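PDB 4G6V: Adhesin/hemolysin from Burkholderia pseudomallei 1026a, which acts as the toxic tRNase of a contact-dependent growth inhibition system, with which bacteria halt the growth of closely related neighbouring cells. Local coordinates for residues A[65-70]-A[92-96]; A[72-78]-A[162-168]; A[100-106]-A[127-133]; A[118-122]-A[153-157]. All coordinates share one frame; numbering follows the deposited sequence.

Contact 1 of 4, residues A[65-70]-A[92-96]; sequences RENQSA and PDYTI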
loop_
_atom_site.group_PDB
_atom_site.type_symbol
_atom_site.label_atom_id
_atom_site.label_comp_id
_atom_site.label_asym_id
_atom_site.label_seq_id
_atom_site.Cartn_x
_atom_site.Cartn_y
_atom_site.Cartn_z
ATOM N N ARG A 65 -11.020 -4.288 -6.231
ATOM C CA ARG A 65 -9.982 -5.072 -6.901
ATOM C C ARG A 65 -9.357 -6.180 -6.045
ATOM O O ARG A 65 -8.902 -7.201 -6.572
ATOM C CB ARG A 65 -8.916 -4.148 -7.457
ATOM C CG ARG A 65 -9.484 -3.163 -8.454
ATOM C CD ARG A 65 -9.524 -3.802 -9.801
ATOM N NE ARG A 65 -9.967 -2.871 -10.823
ATOM C CZ ARG A 65 -11.215 -2.796 -11.270
ATOM N NH1 ARG A 65 -12.144 -3.602 -10.773
ATOM N NH2 ARG A 65 -11.532 -1.915 -12.213
ATOM N N GLU A 66 -9.344 -5.982 -4.729
ATOM C CA GLU A 66 -8.869 -7.001 -3.796
ATOM C C GLU A 66 -9.850 -8.186 -3.749
ATOM O O GLU A 66 -9.459 -9.350 -3.857
ATOM C CB GLU A 66 -8.689 -6.410 -2.395
ATOM C CG GLU A 66 -8.211 -7.420 -1.371
ATOM C CD GLU A 66 -8.772 -7.162 0.016
ATOM O OE1 GLU A 66 -8.722 -5.998 0.451
ATOM O OE2 GLU A 66 -9.251 -8.121 0.672
ATOM N N ASN A 67 -11.132 -7.894 -3.586
ATOM C CA ASN A 67 -12.122 -8.956 -3.610
ATOM C C ASN A 67 -12.112 -9.674 -4.954
ATOM O O ASN A 67 -12.280 -10.891 -5.015
ATOM C CB ASN A 67 -13.508 -8.422 -3.249
ATOM C CG ASN A 67 -13.699 -8.283 -1.735
ATOM O OD1 ASN A 67 -12.904 -8.797 -0.940
ATOM N ND2 ASN A 67 -14.755 -7.592 -1.336
ATOM N N GLN A 68 -11.867 -8.918 -6.021
ATOM C CA GLN A 68 -11.811 -9.495 -7.355
ATOM C C GLN A 68 -10.587 -10.375 -7.619
ATOM O O GLN A 68 -10.701 -11.390 -8.304
ATOM C CB GLN A 68 -11.921 -8.412 -8.414
ATOM C CG GLN A 68 -13.298 -7.780 -8.476
ATOM C CD GLN A 68 -13.362 -6.641 -9.477
ATOM O OE1 GLN A 68 -12.419 -5.841 -9.608
ATOM N NE2 GLN A 68 -14.470 -6.566 -10.199
ATOM N N SER A 69 -9.423 -9.986 -7.098
ATOM C CA SER A 69 -8.217 -10.801 -7.265
ATOM C C SER A 69 -8.357 -12.164 -6.607
ATOM O O SER A 69 -7.843 -13.154 -7.115
ATOM C CB SER A 69 -6.985 -10.084 -6.729
ATOM O OG SER A 69 -6.505 -9.159 -7.687
ATOM N N ALA A 70 -9.065 -12.204 -5.480
ATOM C CA ALA A 70 -9.322 -13.446 -4.762
ATOM C C ALA A 70 -10.120 -14.421 -5.630
ATOM O O ALA A 70 -9.763 -15.592 -5.767
ATOM C CB ALA A 70 -10.057 -13.165 -3.448
ATOM N N PRO A 92 -3.096 -9.416 6.923
ATOM C CA PRO A 92 -2.923 -9.537 5.468
ATOM C C PRO A 92 -4.238 -9.731 4.695
ATOM O O PRO A 92 -5.275 -10.148 5.240
ATOM C CB PRO A 92 -2.016 -10.765 5.308
ATOM C CG PRO A 92 -2.097 -11.484 6.595
ATOM C CD PRO A 92 -2.429 -10.495 7.665
ATOM N N ASP A 93 -4.174 -9.412 3.406
ATOM C CA ASP A 93 -5.308 -9.533 2.510
ATOM C C ASP A 93 -5.737 -10.987 2.312
ATOM O O ASP A 93 -6.900 -11.344 2.529
ATOM C CB ASP A 93 -4.962 -8.908 1.152
ATOM C CG ASP A 93 -4.926 -7.392 1.193
ATOM O OD1 ASP A 93 -5.473 -6.807 2.158
ATOM O OD2 ASP A 93 -4.359 -6.790 0.250
ATOM N N TYR A 94 -4.785 -11.810 1.886
ATOM C CA TYR A 94 -5.042 -13.208 1.592
ATOM C C TYR A 94 -4.067 -14.150 2.279
ATOM O O TYR A 94 -3.062 -13.720 2.866
ATOM C CB TYR A 94 -4.849 -13.485 0.117
ATOM C CG TYR A 94 -5.320 -12.404 -0.808
ATOM C CD1 TYR A 94 -6.674 -12.043 -0.868
ATOM C CD2 TYR A 94 -4.428 -11.783 -1.675
ATOM C CE1 TYR A 94 -7.108 -11.078 -1.730
ATOM C CE2 TYR A 94 -4.857 -10.820 -2.559
ATOM C CZ TYR A 94 -6.205 -10.466 -2.581
ATOM O OH TYR A 94 -6.634 -9.495 -3.450
ATOM N N THR A 95 -4.279 -15.432 1.972
ATOM C CA THR A 95 -3.338 -16.537 2.153
ATOM C C THR A 95 -3.453 -17.375 0.860
ATOM O O THR A 95 -4.540 -17.869 0.555
ATOM C CB THR A 95 -3.695 -17.402 3.368
ATOM O OG1 THR A 95 -5.006 -17.954 3.197
ATOM C CG2 THR A 95 -3.663 -16.569 4.642
ATOM N N ILE A 96 -2.370 -17.525 0.087
ATOM C CA ILE A 96 -2.468 -18.173 -1.205
ATOM C C ILE A 96 -1.636 -19.458 -1.161
ATOM O O ILE A 96 -0.379 -19.427 -1.111
ATOM C CB ILE A 96 -2.058 -17.226 -2.353
ATOM C CG1 ILE A 96 -3.021 -16.052 -2.433
ATOM C CG2 ILE A 96 -2.030 -17.957 -3.700
ATOM C CD1 ILE A 96 -2.774 -15.167 -3.598
#
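Glu66 and Asp93, both active-site residues to judge from a nearly identical protein, face each other where helix 57-74 passes strand 94-96 in this PDDEXK-clan nuclease. Their carboxylates are stacked with planes only 11° apart, and Glu66 OE1 lies 3.8 Å from Asp93 OD1. The side chain of Glu66 starts out opposite its own backbone N (chi1 179°) and then bends at chi2, which carries the acid to the aspartate. Tyr94 supplies the direct bond. Its OH donates to Glu66 O at 2.9 Å, reaching a lone pair in the carbonyl plane, while that oxygen lies at the edge of the phenol ring. The same hydroxyl is packed against aliphatic carbons of the helix, 3.3 Å from Glu66 CG and 3.3 Å from Ser69 CB. Farther along, Ala70 CB meets Tyr94 CE1 at 4.0 Å, and Asp93 CB sits over the centre of one ring face. Glu66 OE2 is held by Thr49 OG1, and Asp93 OD2 accepts from Asn103 N and from Ala2 N of the CdiI chain. Lys69 of CdiI makes a salt bridge to Glu66 OE1 and only a long, weak pairing with Asp93, consistent with the immunity protein blocking the site.

Contact 2 of 4, residues A[72-78]-A[162-168]; sequences TLANKGY and IDKLGNI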
loop_
_atom_site.group_PDB
_atom_site.type_symbol
_atom_site.label_atom_id
_atom_site.label_comp_id
_atom_site.label_asym_id
_atom_site.label_seq_id
_atom_site.Cartn_x
_atom_site.Cartn_y
_atom_site.Cartn_z
ATOM N N THR A 72 -10.546 -14.382 -8.863
ATOM C CA THR A 72 -9.845 -14.694 -10.104
ATOM C C THR A 72 -8.833 -15.795 -9.881
ATOM O O THR A 72 -8.658 -16.655 -10.732
ATOM C CB THR A 72 -9.139 -13.448 -10.699
ATOM O OG1 THR A 72 -10.111 -12.568 -11.275
ATOM C CG2 THR A 72 -8.125 -13.834 -11.781
ATOM N N LEU A 73 -8.163 -15.758 -8.734
ATOM C CA LEU A 73 -7.125 -16.734 -8.432
ATOM C C LEU A 73 -7.736 -18.079 -8.031
ATOM O O LEU A 73 -7.289 -19.137 -8.489
ATOM C CB LEU A 73 -6.155 -16.208 -7.363
ATOM C CG LEU A 73 -5.257 -15.113 -7.946
ATOM C CD1 LEU A 73 -4.192 -14.657 -6.969
ATOM C CD2 LEU A 73 -4.619 -15.546 -9.255
ATOM N N ALA A 74 -8.770 -18.031 -7.197
ATOM C CA ALA A 74 -9.445 -19.238 -6.779
ATOM C C ALA A 74 -9.922 -19.996 -8.027
ATOM O O ALA A 74 -9.900 -21.230 -8.065
ATOM C CB ALA A 74 -10.590 -18.906 -5.849
ATOM N N ASN A 75 -10.311 -19.260 -9.063
ATOM C CA ASN A 75 -10.783 -19.897 -10.295
ATOM C C ASN A 75 -9.641 -20.318 -11.211
ATOM O O ASN A 75 -9.880 -20.875 -12.283
ATOM C CB ASN A 75 -11.780 -19.007 -11.065
ATOM C CG ASN A 75 -13.127 -18.874 -10.353
ATOM O OD1 ASN A 75 -13.526 -19.757 -9.586
ATOM N ND2 ASN A 75 -13.834 -17.767 -10.606
ATOM N N LYS A 76 -8.408 -20.036 -10.799
ATOM C CA LYS A 76 -7.234 -20.441 -11.567
ATOM C C LYS A 76 -6.515 -21.605 -10.892
ATOM O O LYS A 76 -5.518 -22.121 -11.411
ATOM C CB LYS A 76 -6.279 -19.269 -11.772
ATOM C CG LYS A 76 -6.777 -18.245 -12.779
ATOM C CD LYS A 76 -6.686 -18.775 -14.201
ATOM C CE LYS A 76 -7.150 -17.722 -15.204
ATOM N NZ LYS A 76 -6.449 -17.813 -16.524
ATOM N N GLY A 77 -7.027 -22.018 -9.736
ATOM C CA GLY A 77 -6.508 -23.187 -9.057
ATOM C C GLY A 77 -5.799 -22.939 -7.742
ATOM O O GLY A 77 -5.291 -23.881 -7.133
ATOM N N TYR A 78 -5.731 -21.690 -7.289
ATOM C CA TYR A 78 -5.123 -21.431 -5.983
ATOM C C TYR A 78 -6.136 -21.627 -4.874
ATOM O O TYR A 78 -7.343 -21.461 -5.073
ATOM C CB TYR A 78 -4.550 -20.023 -5.902
ATOM C CG TYR A 78 -3.482 -19.757 -6.919
ATOM C CD1 TYR A 78 -2.145 -19.822 -6.578
ATOM C CD2 TYR A 78 -3.817 -19.435 -8.227
ATOM C CE1 TYR A 78 -1.166 -19.569 -7.521
ATOM C CE2 TYR A 78 -2.848 -19.180 -9.174
ATOM C CZ TYR A 78 -1.525 -19.253 -8.822
ATOM O OH TYR A 78 -0.571 -18.999 -9.780
ATOM N N ILE A 162 -1.775 -10.291 -12.317
ATOM C CA ILE A 162 -3.026 -10.519 -13.040
ATOM C C ILE A 162 -3.187 -9.399 -14.051
ATOM O O ILE A 162 -3.332 -8.247 -13.669
ATOM C CB ILE A 162 -4.248 -10.489 -12.120
ATOM C CG1 ILE A 162 -4.068 -11.423 -10.917
ATOM C CG2 ILE A 162 -5.467 -10.892 -12.898
ATOM C CD1 ILE A 162 -5.199 -11.303 -9.897
ATOM N N ASP A 163 -3.155 -9.710 -15.339
ATOM C CA ASP A 163 -3.264 -8.651 -16.335
ATOM C C ASP A 163 -4.741 -8.289 -16.601
ATOM O O ASP A 163 -5.652 -8.844 -15.962
ATOM C CB ASP A 163 -2.500 -9.015 -17.620
ATOM C CG ASP A 163 -3.132 -10.188 -18.388
ATOM O OD1 ASP A 163 -4.078 -10.822 -17.869
ATOM O OD2 ASP A 163 -2.678 -10.468 -19.523
ATOM N N LYS A 164 -4.977 -7.358 -17.526
ATOM C CA LYS A 164 -6.348 -6.911 -17.810
ATOM C C LYS A 164 -7.287 -8.049 -18.245
ATOM O O LYS A 164 -8.513 -7.956 -18.050
ATOM C CB LYS A 164 -6.373 -5.779 -18.846
ATOM C CG LYS A 164 -5.839 -4.429 -18.351
ATOM C CD LYS A 164 -5.937 -3.384 -19.464
ATOM C CE LYS A 164 -5.193 -2.079 -19.140
ATOM N NZ LYS A 164 -5.718 -1.410 -17.923
ATOM N N LEU A 165 -6.726 -9.116 -18.819
ATOM C CA LEU A 165 -7.563 -10.198 -19.345
ATOM C C LEU A 165 -7.732 -11.352 -18.347
ATOM O O LEU A 165 -8.355 -12.359 -18.652
ATOM C CB LEU A 165 -7.050 -10.684 -20.719
ATOM C CG LEU A 165 -6.789 -9.586 -21.776
ATOM C CD1 LEU A 165 -5.825 -10.001 -22.904
ATOM C CD2 LEU A 165 -8.094 -9.026 -22.367
ATOM N N GLY A 166 -7.192 -11.192 -17.145
ATOM C CA GLY A 166 -7.223 -12.251 -16.149
ATOM C C GLY A 166 -6.162 -13.341 -16.320
ATOM O O GLY A 166 -6.267 -14.429 -15.740
ATOM N N ASN A 167 -5.141 -13.063 -17.124
ATOM C CA ASN A 167 -3.998 -13.979 -17.259
ATOM C C ASN A 167 -2.982 -13.859 -16.122
ATOM O O ASN A 167 -2.500 -12.759 -15.811
ATOM C CB ASN A 167 -3.270 -13.753 -18.585
ATOM C CG ASN A 167 -4.168 -13.959 -19.774
ATOM O OD1 ASN A 167 -4.911 -14.944 -19.833
ATOM N ND2 ASN A 167 -4.127 -13.019 -20.726
ATOM N N ILE A 168 -2.642 -14.994 -15.522
ATOM C CA ILE A 168 -1.665 -15.012 -14.443
ATOM C C ILE A 168 -0.246 -15.269 -14.940
ATOM O O ILE A 168 0.019 -16.267 -15.623
ATOM C CB ILE A 168 -1.991 -16.084 -13.379
ATOM C CG1 ILE A 168 -3.456 -16.014 -12.955
ATOM C CG2 ILE A 168 -1.081 -15.919 -12.186
ATOM C CD1 ILE A 168 -3.883 -14.633 -12.559
#
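Thr72 and Gly166 are the closest backbone pair, 7.0 Å between their CA atoms, at the point where the end of helix 57-74 meets the turn joining strands 159-162 and 168-171. The helix finishes in a Schellman motif, with Gly77 at positive phi (113°), Tyr78 N bonded to Leu73 O and Gly77 N weakly to Ala74 O. Leu73 O also takes Lys76 N, from the opposite face of its carbonyl plane to Tyr78 N. On the other side, Asp163 to Gly166 form a type I beta turn. Asp163 braces it by taking Asn167 N on OD1 and Asn167 ND2 on the syn lone pair of OD2.

What passes between the two is mostly hydrocarbon, and Ile168 is the hub. Leu73 lays its CD2 branch 3.5 Å from Ile168 CD1, the two side chains crossing at a slant. Lys76, kinked at chi2 (-73°), runs past the isoleucine in the opposite sense, with Lys76 CG 4.0 Å from Ile168 CG1 and Lys76 CE 3.5 Å from Gly166 O. Tyr78 OH touches Ile168 CG2 at 3.9 Å. Beside this group, Thr72 CG2 and Ile162 CG2 meet tip to tip at 4.1 Å.

Leu73 also rests on Ile96 and Val131, and Ile162 on Val131, which makes this the flank where the helix terminus closes over strands 94-96, 129-133, 159-162 and 168-171.

Contact 3 of 4, residues A[100-106]-A[127-133]; sequences VFDNYAP and ASNIVVN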
loop_
_atom_site.group_PDB
_atom_site.type_symbol
_atom_site.label_atom_id
_atom_site.label_comp_id
_atom_site.label_asym_id
_atom_site.label_seq_id
_atom_site.Cartn_x
_atom_site.Cartn_y
_atom_site.Cartn_z
ATOM N N VAL A 100 1.067 -15.936 3.193
ATOM C CA VAL A 100 0.455 -14.605 3.297
ATOM C C VAL A 100 0.798 -13.742 2.071
ATOM O O VAL A 100 1.965 -13.678 1.641
ATOM C CB VAL A 100 0.767 -13.854 4.630
ATOM C CG1 VAL A 100 0.077 -14.537 5.827
ATOM C CG2 VAL A 100 2.305 -13.651 4.852
ATOM N N PHE A 101 -0.253 -13.133 1.506
ATOM C CA PHE A 101 -0.199 -12.309 0.292
ATOM C C PHE A 101 -0.961 -10.994 0.494
ATOM O O PHE A 101 -1.910 -10.922 1.287
ATOM C CB PHE A 101 -0.848 -13.053 -0.870
ATOM C CG PHE A 101 0.121 -13.636 -1.863
ATOM C CD1 PHE A 101 0.523 -14.957 -1.763
ATOM C CD2 PHE A 101 0.602 -12.874 -2.924
ATOM C CE1 PHE A 101 1.402 -15.507 -2.695
ATOM C CE2 PHE A 101 1.487 -13.417 -3.859
ATOM C CZ PHE A 101 1.883 -14.735 -3.745
ATOM N N ASP A 102 -0.552 -9.955 -0.227
ATOM C CA ASP A 102 -1.282 -8.692 -0.222
ATOM C C ASP A 102 -1.621 -8.257 -1.652
ATOM O O ASP A 102 -0.853 -8.525 -2.583
ATOM C CB ASP A 102 -0.501 -7.597 0.511
ATOM C CG ASP A 102 -0.758 -7.597 2.017
ATOM O OD1 ASP A 102 -1.582 -8.411 2.493
ATOM O OD2 ASP A 102 -0.135 -6.772 2.727
ATOM N N ASN A 103 -2.778 -7.611 -1.822
ATOM C CA ASN A 103 -3.202 -7.095 -3.128
ATOM C C ASN A 103 -2.732 -5.668 -3.327
ATOM O O ASN A 103 -2.779 -4.863 -2.405
ATOM C CB ASN A 103 -4.736 -7.148 -3.297
ATOM C CG ASN A 103 -5.192 -6.763 -4.719
ATOM O OD1 ASN A 103 -4.884 -7.461 -5.679
ATOM N ND2 ASN A 103 -5.921 -5.640 -4.851
ATOM N N TYR A 104 -2.270 -5.373 -4.535
ATOM C CA TYR A 104 -1.874 -4.020 -4.918
ATOM C C TYR A 104 -2.381 -3.744 -6.331
ATOM O O TYR A 104 -2.023 -4.437 -7.294
ATOM C CB TYR A 104 -0.355 -3.847 -4.800
ATOM C CG TYR A 104 0.235 -2.666 -5.525
ATOM C CD1 TYR A 104 -0.329 -1.395 -5.430
ATOM C CD2 TYR A 104 1.375 -2.815 -6.295
ATOM C CE1 TYR A 104 0.226 -0.314 -6.110
ATOM C CE2 TYR A 104 1.949 -1.735 -6.963
ATOM C CZ TYR A 104 1.378 -0.490 -6.870
ATOM O OH TYR A 104 1.978 0.572 -7.540
ATOM N N ALA A 105 -3.254 -2.753 -6.441
ATOM C CA ALA A 105 -3.966 -2.536 -7.690
ATOM C C ALA A 105 -3.644 -1.163 -8.257
ATOM O O ALA A 105 -4.454 -0.258 -8.181
ATOM C CB ALA A 105 -5.462 -2.716 -7.488
ATOM N N PRO A 106 -2.448 -1.029 -8.841
ATOM C CA PRO A 106 -1.944 0.250 -9.338
ATOM C C PRO A 106 -2.885 0.859 -10.364
ATOM O O PRO A 106 -3.386 0.142 -11.236
ATOM C CB PRO A 106 -0.614 -0.134 -10.003
ATOM C CG PRO A 106 -0.788 -1.572 -10.381
ATOM C CD PRO A 106 -1.566 -2.148 -9.227
ATOM N N ALA A 127 5.320 -5.971 3.850
ATOM C CA ALA A 127 4.723 -6.875 2.894
ATOM C C ALA A 127 5.844 -7.790 2.369
ATOM O O ALA A 127 7.025 -7.430 2.415
ATOM C CB ALA A 127 4.077 -6.090 1.760
ATOM N N SER A 128 5.458 -8.961 1.876
ATOM C CA SER A 128 6.381 -9.923 1.272
ATOM C C SER A 128 5.846 -10.373 -0.097
ATOM O O SER A 128 6.387 -10.006 -1.144
ATOM C CB SER A 128 6.512 -11.130 2.193
ATOM O OG SER A 128 5.239 -11.459 2.735
ATOM N N ASN A 129 4.777 -11.169 -0.075
ATOM C CA ASN A 129 4.170 -11.674 -1.297
ATOM C C ASN A 129 3.016 -10.794 -1.773
ATOM O O ASN A 129 2.068 -10.525 -1.023
ATOM C CB ASN A 129 3.706 -13.105 -1.082
ATOM C CG ASN A 129 4.818 -13.982 -0.580
ATOM O OD1 ASN A 129 5.887 -14.039 -1.189
ATOM N ND2 ASN A 129 4.597 -14.643 0.555
ATOM N N ILE A 130 3.110 -10.350 -3.024
ATOM C CA ILE A 130 2.189 -9.355 -3.549
ATOM C C ILE A 130 1.427 -9.869 -4.757
ATOM O O ILE A 130 2.035 -10.365 -5.714
ATOM C CB ILE A 130 2.936 -8.109 -4.043
ATOM C CG1 ILE A 130 4.065 -7.706 -3.094
ATOM C CG2 ILE A 130 1.939 -6.994 -4.302
ATOM C CD1 ILE A 130 3.644 -6.826 -1.958
ATOM N N VAL A 131 0.104 -9.743 -4.715
ATOM C CA VAL A 131 -0.701 -9.875 -5.931
ATOM C C VAL A 131 -0.790 -8.495 -6.573
ATOM O O VAL A 131 -1.235 -7.516 -5.936
ATOM C CB VAL A 131 -2.125 -10.388 -5.659
ATOM C CG1 VAL A 131 -2.942 -10.325 -6.929
ATOM C CG2 VAL A 131 -2.104 -11.800 -5.089
ATOM N N VAL A 132 -0.321 -8.399 -7.814
ATOM C CA VAL A 132 -0.407 -7.139 -8.531
ATOM C C VAL A 132 -1.448 -7.247 -9.622
ATOM O O VAL A 132 -1.241 -7.948 -10.607
ATOM C CB VAL A 132 0.891 -6.746 -9.198
ATOM C CG1 VAL A 132 0.677 -5.409 -9.955
ATOM C CG2 VAL A 132 2.040 -6.650 -8.170
ATOM N N ASN A 133 -2.548 -6.522 -9.437
ATOM C CA ASN A 133 -3.708 -6.562 -10.316
ATOM C C ASN A 133 -3.731 -5.375 -11.266
ATOM O O ASN A 133 -3.953 -4.218 -10.839
ATOM C CB ASN A 133 -4.961 -6.553 -9.459
ATOM C CG ASN A 133 -6.200 -6.881 -10.239
ATOM O OD1 ASN A 133 -6.253 -6.705 -11.461
ATOM N ND2 ASN A 133 -7.224 -7.354 -9.535
#
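Strands 99-104 and 129-133 run parallel through the middle of the sheet, their short segments 4.4 Å apart at closest approach and turned 31° against each other. Asp102 bonds to both Asn129 and Val131, and Tyr104 to Val131 and Asn133; among the four are Val131 N to Asp102 O at 2.6 Å and Tyr104 N to Val131 O at 2.8 Å. A fifth bond comes from a side chain: Asn129 ND2 donates to Val100 O at 3.0 Å, the oxygen close to the amide plane. The other end of that amide, OD1, accepts from Lys158 N, so the group is gripped at both ends.

Asn129 CB meanwhile stands over the centre of the Phe101 ring, 3.4 Å from the centroid and 4° off the ring normal, a CH-pi contact. Val131 has CG1 trans to its backbone N (chi1 173°), which turns CG2 to the same ring, obliquely and 3.6 Å from Phe101 CD2. On the opposite sheet face Tyr104 CB rests 3.9 Å from Ile130 CG2. Past the strand end, Pro106 CD packs 4.0 Å from Val132 CG1.

These strands and helix 111-123 make a beta-alpha-beta unit. Asp102, probably an active-site residue, has its backbone N and O both tied to strand 129-133, which probably holds it in place while its OD1 accepts from Asp93 N.

Contact 4 of 4, residues A[118-122]-A[153-157]; sequences ISNKV and IPGLG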
loop_
_atom_site.group_PDB
_atom_site.type_symbol
_atom_site.label_atom_id
_atom_site.label_comp_id
_atom_site.label_asym_id
_atom_site.label_seq_id
_atom_site.Cartn_x
_atom_site.Cartn_y
_atom_site.Cartn_z
ATOM N N ILE A 118 5.974 -0.931 -4.510
ATOM C CA ILE A 118 6.141 -2.268 -3.982
ATOM C C ILE A 118 7.312 -2.323 -3.004
ATOM O O ILE A 118 7.167 -2.776 -1.856
ATOM C CB ILE A 118 6.441 -3.258 -5.112
ATOM C CG1 ILE A 118 5.146 -3.666 -5.811
ATOM C CG2 ILE A 118 7.118 -4.507 -4.553
ATOM C CD1 ILE A 118 5.361 -4.224 -7.202
ATOM N N SER A 119 8.477 -1.886 -3.474
ATOM C CA SER A 119 9.688 -1.867 -2.649
ATOM C C SER A 119 9.398 -1.302 -1.259
ATOM O O SER A 119 9.710 -1.945 -0.244
ATOM C CB SER A 119 10.789 -1.057 -3.333
ATOM O OG SER A 119 12.022 -1.238 -2.670
ATOM N N ASN A 120 8.765 -0.121 -1.218
ATOM C CA ASN A 120 8.422 0.509 0.056
ATOM C C ASN A 120 7.311 -0.148 0.872
ATOM O O ASN A 120 7.357 -0.147 2.109
ATOM C CB ASN A 120 8.199 1.997 -0.116
ATOM C CG ASN A 120 9.500 2.737 -0.365
ATOM O OD1 ASN A 120 10.305 2.939 0.555
ATOM N ND2 ASN A 120 9.745 3.099 -1.618
ATOM N N LYS A 121 6.333 -0.724 0.181
ATOM C CA LYS A 121 5.338 -1.543 0.843
ATOM C C LYS A 121 6.045 -2.675 1.575
ATOM O O LYS A 121 5.641 -3.066 2.664
ATOM C CB LYS A 121 4.335 -2.109 -0.166
ATOM C CG LYS A 121 3.143 -1.228 -0.409
ATOM C CD LYS A 121 2.479 -1.580 -1.718
ATOM C CE LYS A 121 1.242 -0.725 -2.007
ATOM N NZ LYS A 121 0.185 -0.838 -0.952
ATOM N N VAL A 122 7.103 -3.199 0.968
ATOM C CA VAL A 122 7.931 -4.205 1.626
ATOM C C VAL A 122 8.779 -3.612 2.758
ATOM O O VAL A 122 8.624 -4.010 3.913
ATOM C CB VAL A 122 8.821 -4.971 0.623
ATOM C CG1 VAL A 122 9.838 -5.889 1.363
ATOM C CG2 VAL A 122 7.938 -5.761 -0.352
ATOM N N ILE A 153 14.435 -6.248 -5.372
ATOM C CA ILE A 153 13.841 -5.468 -4.310
ATOM C C ILE A 153 14.031 -6.232 -3.011
ATOM O O ILE A 153 13.469 -7.317 -2.828
ATOM C CB ILE A 153 12.348 -5.232 -4.614
ATOM C CG1 ILE A 153 12.196 -4.358 -5.855
ATOM C CG2 ILE A 153 11.602 -4.596 -3.448
ATOM C CD1 ILE A 153 10.773 -4.294 -6.352
ATOM N N PRO A 154 14.854 -5.693 -2.106
ATOM C CA PRO A 154 15.129 -6.443 -0.869
ATOM C C PRO A 154 13.839 -6.812 -0.145
ATOM O O PRO A 154 12.932 -5.994 -0.042
ATOM C CB PRO A 154 15.954 -5.461 -0.031
ATOM C CG PRO A 154 16.669 -4.599 -1.052
ATOM C CD PRO A 154 15.671 -4.470 -2.221
ATOM N N GLY A 155 13.760 -8.061 0.312
ATOM C CA GLY A 155 12.663 -8.536 1.136
ATOM C C GLY A 155 11.512 -9.107 0.346
ATOM O O GLY A 155 10.655 -9.814 0.907
ATOM N N LEU A 156 11.494 -8.813 -0.953
ATOM C CA LEU A 156 10.340 -9.138 -1.795
ATOM C C LEU A 156 10.179 -10.645 -1.991
ATOM O O LEU A 156 11.142 -11.338 -2.313
ATOM C CB LEU A 156 10.408 -8.396 -3.152
ATOM C CG LEU A 156 9.294 -8.713 -4.156
ATOM C CD1 LEU A 156 7.915 -8.489 -3.519
ATOM C CD2 LEU A 156 9.447 -7.928 -5.450
ATOM N N GLY A 157 8.959 -11.143 -1.789
ATOM C CA GLY A 157 8.659 -12.556 -1.957
ATOM C C GLY A 157 8.131 -12.903 -3.341
ATOM O O GLY A 157 8.641 -12.412 -4.355
#
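Val122 packs on the flat peptide units of the turn rather than on any ring. Its CG1 methyl stands above the plane of the peptide that joins Gly155 to Leu156, 3.8 Å from Gly155 C, and also meets the preceding carbonyl, 3.4 Å from Pro154 O. Because CG1 lies trans to the valine's backbone N (chi1 172°), it is the branch turned onto the turn, while CG2 is left to meet Leu156 CD1 at 4.2 Å.

Leu156 CD1 is shared: Ile118 CG2 reaches it at 4.2 Å from one helical turn earlier, so the leucine methyl is met by two helix residues four positions apart. The same Ile118 CG2 is 4.1 Å from Ile153 CD1, those two side chains crossing at about a right angle. Ile153 sends its other branch to the helix backbone, with CG2 3.4 Å from Ser119 CA and also beside the serine OG. The contact is mostly hydrocarbon against hydrocarbon and peptide, by van der Waals packing.

Lys121, probably an active-site residue, takes no part in this packing; its NZ makes salt bridges with Asp96 and Asp4 of the CdiI chain. Packing and charge thus fall to different residues of helix 111-123.

Residues Ile153 to Leu156 form a type II beta turn closed by Leu156 N to Ile153 O at 3.1 Å, with Gly155 at the positive-phi position where glycine is favoured. The turn lies on the connection from helix 141-150 into strand 159-162, and the contact sets that connection against the crossover helix of the beta-alpha-beta unit.

Contact 3 is the centre of the fold, buried and held by backbone bonds between neighbouring strands; contact 1, its centre about 8 Å away, is equally buried but joins a helix to the sheet through a phenol and paired acids. The two touch through Asp93, and together they bring three of the four probable active-site residues close. Contacts 2 and 4 are more exposed, largely aliphatic, and about 22 Å apart between centres, on opposite sides of the chain's centre. Contact 2 shares helix 57-74 with contact 1, whereas contact 4 uses the helix between the two strands of contact 3, and carries the fourth residue, Lys121.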